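Local coordinates for protein beta-N-acetylhexosaminidase (Streptomyces plicatus, PDB 1JAK) that removes terminal beta-linked N-acetylhexosamines by hydrolysis, as a family 20 glycoside hydrolase that probably works by substrate-assisted catalysis, at residues 100-111 with 118-129. Numbering follows the deposited sequence.
Sequences YRLDSGPAGVTI and GLFHGVQTLRQL
Tyr100 lays one face of its ring on the helix 118-129 at Gly122, whose CA sits 3.6 Å from the ring centroid and only 8° off the normal, a CH-pi contact. A chi1 of 64° tucks CG between N and C of its own backbone, which swings the ring flat over Gly122 and slants it down the helix until OH meets Thr125 OG1 at 2.6 Å in a hydrogen bond. Gly122 is apt because a CB there would press on the ring and collide with Ile111 CG2. A leucine in place of Tyr100 would probably leave Thr125 OG1, which also hydrogen-bonds Lys187 NZ, without its hydroxyl mate and Gly122 without its flat aromatic cover. Leu102 is long enough to pass Gly122 O and bring CD1 tip to tip with Leu129 CD1 at 4.2 Å. Strands 100-105 and 108-111 form a beta hairpin, closed by a type I turn from Gly105 to Gly108, and the helix packs across this antiparallel pair in the alpha/beta domain that precedes the catalytic barrel. Short, branched Val109 meets Leu126 CD1 through CG1 at 4.4 Å. Beta-branched Ile111 uses both arms: CG2 lies 3.9 Å from Leu119 CD2, while CD1 settles 3.6 Å from Gly122 C.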
ATOM      1  N   TYR A 100     -19.210   0.069  -4.791  1.00 10.42           N
ATOM      2  CA  TYR A 100     -20.088   1.226  -4.935  1.00 10.66           C
ATOM      3  C   TYR A 100     -20.674   1.283  -6.340  1.00 11.36           C
ATOM      4  O   TYR A 100     -20.262   0.552  -7.241  1.00 10.82           O
ATOM      5  CB  TYR A 100     -19.294   2.521  -4.726  1.00 10.42           C
ATOM      6  CG  TYR A 100     -18.239   2.711  -5.800  1.00 10.71           C
ATOM      7  CD1 TYR A 100     -17.008   2.060  -5.709  1.00 10.95           C
ATOM      8  CD2 TYR A 100     -18.513   3.438  -6.961  1.00 10.62           C
ATOM      9  CE1 TYR A 100     -16.085   2.118  -6.744  1.00 10.33           C
ATOM     10  CE2 TYR A 100     -17.593   3.504  -8.006  1.00 10.00           C
ATOM     11  CZ  TYR A 100     -16.382   2.836  -7.890  1.00 10.66           C
ATOM     12  OH  TYR A 100     -15.485   2.860  -8.929  1.00 10.30           O
ATOM     13  N   ARG A 101     -21.642   2.174  -6.511  1.00 12.11           N
ATOM     14  CA  ARG A 101     -22.236   2.420  -7.813  1.00 12.27           C
ATOM     15  C   ARG A 101     -22.085   3.924  -7.987  1.00 11.77           C
ATOM     16  O   ARG A 101     -22.234   4.677  -7.022  1.00 12.27           O
ATOM     17  CB  ARG A 101     -23.726   2.054  -7.862  1.00 14.42           C
ATOM     18  CG  ARG A 101     -24.330   2.339  -9.237  1.00 17.93           C
ATOM     19  CD  ARG A 101     -25.765   1.845  -9.408  1.00 21.67           C
ATOM     20  NE  ARG A 101     -26.749   2.697  -8.745  1.00 26.14           N
ATOM     21  CZ  ARG A 101     -27.261   2.461  -7.541  1.00 28.22           C
ATOM     22  NH1 ARG A 101     -26.885   1.391  -6.853  1.00 30.59           N
ATOM     23  NH2 ARG A 101     -28.161   3.291  -7.029  1.00 29.82           N
ATOM     24  N   LEU A 102     -21.749   4.359  -9.196  1.00 11.87           N
ATOM     25  CA  LEU A 102     -21.607   5.782  -9.472  1.00 12.42           C
ATOM     26  C   LEU A 102     -22.466   6.125 -10.680  1.00 12.83           C
ATOM     27  O   LEU A 102     -22.244   5.614 -11.781  1.00 12.48           O
ATOM     28  CB  LEU A 102     -20.140   6.146  -9.747  1.00 11.93           C
ATOM     29  CG  LEU A 102     -19.819   7.637  -9.945  1.00 11.45           C
ATOM     30  CD1 LEU A 102     -18.333   7.878  -9.693  1.00 11.10           C
ATOM     31  CD2 LEU A 102     -20.203   8.084 -11.352  1.00 11.14           C
ATOM     32  N   ASP A 103     -23.463   6.976 -10.461  1.00 13.55           N
ATOM     33  CA  ASP A 103     -24.354   7.405 -11.531  1.00 13.99           C
ATOM     34  C   ASP A 103     -24.039   8.861 -11.851  1.00 13.77           C
ATOM     35  O   ASP A 103     -23.889   9.680 -10.945  1.00 14.29           O
ATOM     36  CB  ASP A 103     -25.815   7.268 -11.090  1.00 14.38           C
ATOM     37  CG  ASP A 103     -26.198   5.835 -10.770  1.00 17.06           C
ATOM     38  OD1 ASP A 103     -26.044   4.967 -11.652  1.00 19.07           O
ATOM     39  OD2 ASP A 103     -26.656   5.577  -9.638  1.00 18.39           O
ATOM     40  N   SER A 104     -23.931   9.179 -13.137  1.00 12.65           N
ATOM     41  CA  SER A 104     -23.614  10.538 -13.562  1.00 14.13           C
ATOM     42  C   SER A 104     -24.497  11.028 -14.702  1.00 14.42           C
ATOM     43  O   SER A 104     -24.737  10.311 -15.670  1.00 15.42           O
ATOM     44  CB  SER A 104     -22.149  10.624 -13.993  1.00 13.89           C
ATOM     45  OG  SER A 104     -21.845  11.913 -14.500  1.00 13.37           O
ATOM     46  N   GLY A 105     -24.961  12.267 -14.579  1.00 14.83           N
ATOM     47  CA  GLY A 105     -25.808  12.854 -15.598  1.00 15.62           C
ATOM     48  C   GLY A 105     -26.147  14.288 -15.238  1.00 16.17           C
ATOM     49  O   GLY A 105     -25.703  14.785 -14.206  1.00 14.82           O
ATOM     50  N   PRO A 106     -26.935  14.983 -16.071  1.00 16.39           N
ATOM     51  CA  PRO A 106     -27.309  16.373 -15.793  1.00 16.11           C
ATOM     52  C   PRO A 106     -27.956  16.561 -14.422  1.00 14.98           C
ATOM     53  O   PRO A 106     -27.859  17.633 -13.826  1.00 14.85           O
ATOM     54  CB  PRO A 106     -28.274  16.700 -16.930  1.00 16.62           C
ATOM     55  CG  PRO A 106     -27.745  15.868 -18.061  1.00 17.29           C
ATOM     56  CD  PRO A 106     -27.464  14.549 -17.377  1.00 16.47           C
ATOM     57  N   ALA A 107     -28.612  15.515 -13.927  1.00 14.83           N
ATOM     58  CA  ALA A 107     -29.288  15.576 -12.636  1.00 14.84           C
ATOM     59  C   ALA A 107     -28.315  15.502 -11.464  1.00 15.64           C
ATOM     60  O   ALA A 107     -28.710  15.686 -10.309  1.00 15.61           O
ATOM     61  CB  ALA A 107     -30.319  14.457 -12.532  1.00 16.12           C
ATOM     62  N   GLY A 108     -27.049  15.229 -11.766  1.00 13.92           N
ATOM     63  CA  GLY A 108     -26.041  15.149 -10.724  1.00 14.52           C
ATOM     64  C   GLY A 108     -25.263  13.845 -10.702  1.00 13.94           C
ATOM     65  O   GLY A 108     -25.468  12.959 -11.536  1.00 14.06           O
ATOM     66  N   VAL A 109     -24.344  13.741  -9.750  1.00 13.43           N
ATOM     67  CA  VAL A 109     -23.546  12.533  -9.590  1.00 13.45           C
ATOM     68  C   VAL A 109     -23.928  11.913  -8.258  1.00 13.30           C
ATOM     69  O   VAL A 109     -23.953  12.594  -7.231  1.00 13.83           O
ATOM     70  CB  VAL A 109     -22.029  12.836  -9.581  1.00 13.48           C
ATOM     71  CG1 VAL A 109     -21.251  11.594  -9.157  1.00 15.18           C
ATOM     72  CG2 VAL A 109     -21.581  13.271 -10.967  1.00 15.64           C
ATOM     73  N   THR A 110     -24.249  10.626  -8.282  1.00 12.85           N
ATOM     74  CA  THR A 110     -24.617   9.926  -7.066  1.00 12.58           C
ATOM     75  C   THR A 110     -23.736   8.705  -6.874  1.00 12.23           C
ATOM     76  O   THR A 110     -23.614   7.869  -7.770  1.00 12.29           O
ATOM     77  CB  THR A 110     -26.083   9.461  -7.097  1.00 14.79           C
ATOM     78  OG1 THR A 110     -26.943  10.601  -7.217  1.00 15.26           O
ATOM     79  CG2 THR A 110     -26.429   8.705  -5.820  1.00 14.90           C
ATOM     80  N   ILE A 111     -23.110   8.624  -5.707  1.00 11.25           N
ATOM     81  CA  ILE A 111     -22.265   7.488  -5.368  1.00 10.81           C
ATOM     82  C   ILE A 111     -22.998   6.750  -4.258  1.00 11.56           C
ATOM     83  O   ILE A 111     -23.259   7.312  -3.194  1.00 11.06           O
ATOM     84  CB  ILE A 111     -20.881   7.939  -4.865  1.00 10.86           C
ATOM     85  CG1 ILE A 111     -20.127   8.641  -5.998  1.00 10.78           C
ATOM     86  CG2 ILE A 111     -20.086   6.730  -4.365  1.00 11.92           C
ATOM     87  CD1 ILE A 111     -18.790   9.228  -5.582  1.00 11.14           C
ATOM     88  N   GLY A 118     -16.828   2.177   0.667  1.00  8.43           N
ATOM     89  CA  GLY A 118     -17.326   2.126  -0.696  1.00  8.74           C
ATOM     90  C   GLY A 118     -17.487   3.521  -1.270  1.00  9.00           C
ATOM     91  O   GLY A 118     -17.141   3.775  -2.427  1.00  9.22           O
ATOM     92  N   LEU A 119     -18.026   4.430  -0.463  1.00  9.29           N
ATOM     93  CA  LEU A 119     -18.203   5.812  -0.897  1.00  9.27           C
ATOM     94  C   LEU A 119     -16.827   6.400  -1.196  1.00  9.27           C
ATOM     95  O   LEU A 119     -16.641   7.109  -2.182  1.00  8.92           O
ATOM     96  CB  LEU A 119     -18.875   6.637   0.204  1.00 10.48           C
ATOM     97  CG  LEU A 119     -20.304   6.255   0.593  1.00 11.23           C
ATOM     98  CD1 LEU A 119     -20.793   7.177   1.698  1.00 11.71           C
ATOM     99  CD2 LEU A 119     -21.212   6.354  -0.625  1.00 11.79           C
ATOM    100  N   PHE A 120     -15.867   6.097  -0.328  1.00  8.62           N
ATOM    101  CA  PHE A 120     -14.502   6.592  -0.477  1.00  8.92           C
ATOM    102  C   PHE A 120     -13.905   6.118  -1.802  1.00  9.03           C
ATOM    103  O   PHE A 120     -13.276   6.889  -2.527  1.00  8.59           O
ATOM    104  CB  PHE A 120     -13.648   6.101   0.694  1.00  8.87           C
ATOM    105  CG  PHE A 120     -12.294   6.744   0.773  1.00  8.56           C
ATOM    106  CD1 PHE A 120     -12.144   8.018   1.314  1.00  8.29           C
ATOM    107  CD2 PHE A 120     -11.164   6.074   0.312  1.00  9.19           C
ATOM    108  CE1 PHE A 120     -10.889   8.613   1.397  1.00  8.23           C
ATOM    109  CE2 PHE A 120      -9.901   6.662   0.389  1.00  8.18           C
ATOM    110  CZ  PHE A 120      -9.762   7.933   0.934  1.00  7.19           C
ATOM    111  N   HIS A 121     -14.101   4.844  -2.119  1.00  8.92           N
ATOM    112  CA  HIS A 121     -13.588   4.300  -3.368  1.00  8.80           C
ATOM    113  C   HIS A 121     -14.293   4.958  -4.551  1.00  8.78           C
ATOM    114  O   HIS A 121     -13.677   5.203  -5.587  1.00  8.30           O
ATOM    115  CB  HIS A 121     -13.772   2.783  -3.379  1.00  8.78           C
ATOM    116  CG  HIS A 121     -12.934   2.079  -2.357  1.00 10.24           C
ATOM    117  ND1 HIS A 121     -13.275   0.854  -1.825  1.00  8.78           N
ATOM    118  CD2 HIS A 121     -11.771   2.437  -1.762  1.00 11.19           C
ATOM    119  CE1 HIS A 121     -12.360   0.489  -0.944  1.00 10.25           C
ATOM    120  NE2 HIS A 121     -11.436   1.432  -0.886  1.00 10.75           N
ATOM    121  N   GLY A 122     -15.581   5.255  -4.390  1.00  8.30           N
ATOM    122  CA  GLY A 122     -16.314   5.913  -5.461  1.00  8.66           C
ATOM    123  C   GLY A 122     -15.707   7.280  -5.727  1.00  8.32           C
ATOM    124  O   GLY A 122     -15.636   7.738  -6.869  1.00  8.31           O
ATOM    125  N   VAL A 123     -15.269   7.936  -4.658  1.00  8.04           N
ATOM    126  CA  VAL A 123     -14.643   9.248  -4.769  1.00  7.71           C
ATOM    127  C   VAL A 123     -13.339   9.141  -5.556  1.00  7.81           C
ATOM    128  O   VAL A 123     -13.031  10.005  -6.371  1.00  7.25           O
ATOM    129  CB  VAL A 123     -14.363   9.852  -3.367  1.00  7.96           C
ATOM    130  CG1 VAL A 123     -13.389  11.024  -3.473  1.00  8.15           C
ATOM    131  CG2 VAL A 123     -15.673  10.329  -2.745  1.00  8.87           C
ATOM    132  N   GLN A 124     -12.577   8.074  -5.327  1.00  8.00           N
ATOM    133  CA  GLN A 124     -11.319   7.896  -6.042  1.00  6.90           C
ATOM    134  C   GLN A 124     -11.572   7.766  -7.544  1.00  7.79           C
ATOM    135  O   GLN A 124     -10.748   8.162  -8.360  1.00  8.72           O
ATOM    136  CB  GLN A 124     -10.573   6.661  -5.530  1.00  6.48           C
ATOM    137  CG  GLN A 124     -10.226   6.707  -4.042  1.00  8.27           C
ATOM    138  CD  GLN A 124      -9.551   8.007  -3.630  1.00  9.58           C
ATOM    139  OE1 GLN A 124      -8.770   8.585  -4.387  1.00  6.99           O
ATOM    140  NE2 GLN A 124      -9.840   8.465  -2.417  1.00  9.82           N
ATOM    141  N   THR A 125     -12.716   7.199  -7.906  1.00  8.48           N
ATOM    142  CA  THR A 125     -13.064   7.063  -9.311  1.00  8.53           C
ATOM    143  C   THR A 125     -13.479   8.431  -9.844  1.00  7.83           C
ATOM    144  O   THR A 125     -13.072   8.837 -10.935  1.00  8.52           O
ATOM    145  CB  THR A 125     -14.216   6.062  -9.492  1.00  7.93           C
ATOM    146  OG1 THR A 125     -13.728   4.744  -9.216  1.00  8.97           O
ATOM    147  CG2 THR A 125     -14.771   6.117 -10.914  1.00  9.12           C
ATOM    148  N   LEU A 126     -14.280   9.146  -9.060  1.00  8.43           N
ATOM    149  CA  LEU A 126     -14.750  10.467  -9.458  1.00  9.46           C
ATOM    150  C   LEU A 126     -13.608  11.430  -9.772  1.00  9.80           C
ATOM    151  O   LEU A 126     -13.670  12.176 -10.752  1.00  9.98           O
ATOM    152  CB  LEU A 126     -15.640  11.063  -8.362  1.00  8.77           C
ATOM    153  CG  LEU A 126     -16.171  12.481  -8.603  1.00 10.32           C
ATOM    154  CD1 LEU A 126     -17.005  12.519  -9.886  1.00  9.23           C
ATOM    155  CD2 LEU A 126     -17.015  12.911  -7.410  1.00 10.46           C
ATOM    156  N   ARG A 127     -12.556  11.416  -8.957  1.00  9.89           N
ATOM    157  CA  ARG A 127     -11.445  12.330  -9.191  1.00 10.27           C
ATOM    158  C   ARG A 127     -10.698  12.025 -10.488  1.00  9.53           C
ATOM    159  O   ARG A 127      -9.964  12.870 -10.997  1.00  9.91           O
ATOM    160  CB  ARG A 127     -10.483  12.339  -7.992  1.00 11.71           C
ATOM    161  CG  ARG A 127      -9.807  11.023  -7.694  1.00 12.65           C
ATOM    162  CD  ARG A 127      -9.178  11.023  -6.297  1.00 11.54           C
ATOM    163  NE  ARG A 127      -8.132  12.035  -6.129  1.00 10.15           N
ATOM    164  CZ  ARG A 127      -7.250  12.033  -5.133  1.00 10.11           C
ATOM    165  NH1 ARG A 127      -7.288  11.074  -4.216  1.00  8.11           N
ATOM    166  NH2 ARG A 127      -6.321  12.980  -5.057  1.00  9.34           N
ATOM    167  N   GLN A 128     -10.888  10.823 -11.029  1.00  9.10           N
ATOM    168  CA  GLN A 128     -10.246  10.463 -12.287  1.00  8.83           C
ATOM    169  C   GLN A 128     -11.154  10.804 -13.472  1.00 10.09           C
ATOM    170  O   GLN A 128     -10.680  10.979 -14.595  1.00 10.27           O
ATOM    171  CB  GLN A 128      -9.872   8.976 -12.300  1.00  8.84           C
ATOM    172  CG  GLN A 128      -8.610   8.678 -11.493  1.00  8.17           C
ATOM    173  CD  GLN A 128      -8.139   7.241 -11.642  1.00 10.67           C
ATOM    174  OE1 GLN A 128      -8.145   6.687 -12.740  1.00 11.10           O
ATOM    175  NE2 GLN A 128      -7.707   6.639 -10.538  1.00  9.06           N
ATOM    176  N   LEU A 129     -12.455  10.908 -13.216  1.00 10.35           N
ATOM    177  CA  LEU A 129     -13.407  11.262 -14.267  1.00 10.37           C
ATOM    178  C   LEU A 129     -13.312  12.767 -14.517  1.00 10.09           C
ATOM    179  O   LEU A 129     -13.518  13.240 -15.633  1.00 10.75           O
ATOM    180  CB  LEU A 129     -14.830  10.870 -13.858  1.00  9.32           C
ATOM    181  CG  LEU A 129     -15.054   9.358 -13.720  1.00 10.21           C
ATOM    182  CD1 LEU A 129     -16.452   9.082 -13.197  1.00 11.31           C
ATOM    183  CD2 LEU A 129     -14.840   8.685 -15.074  1.00 10.75           C
TER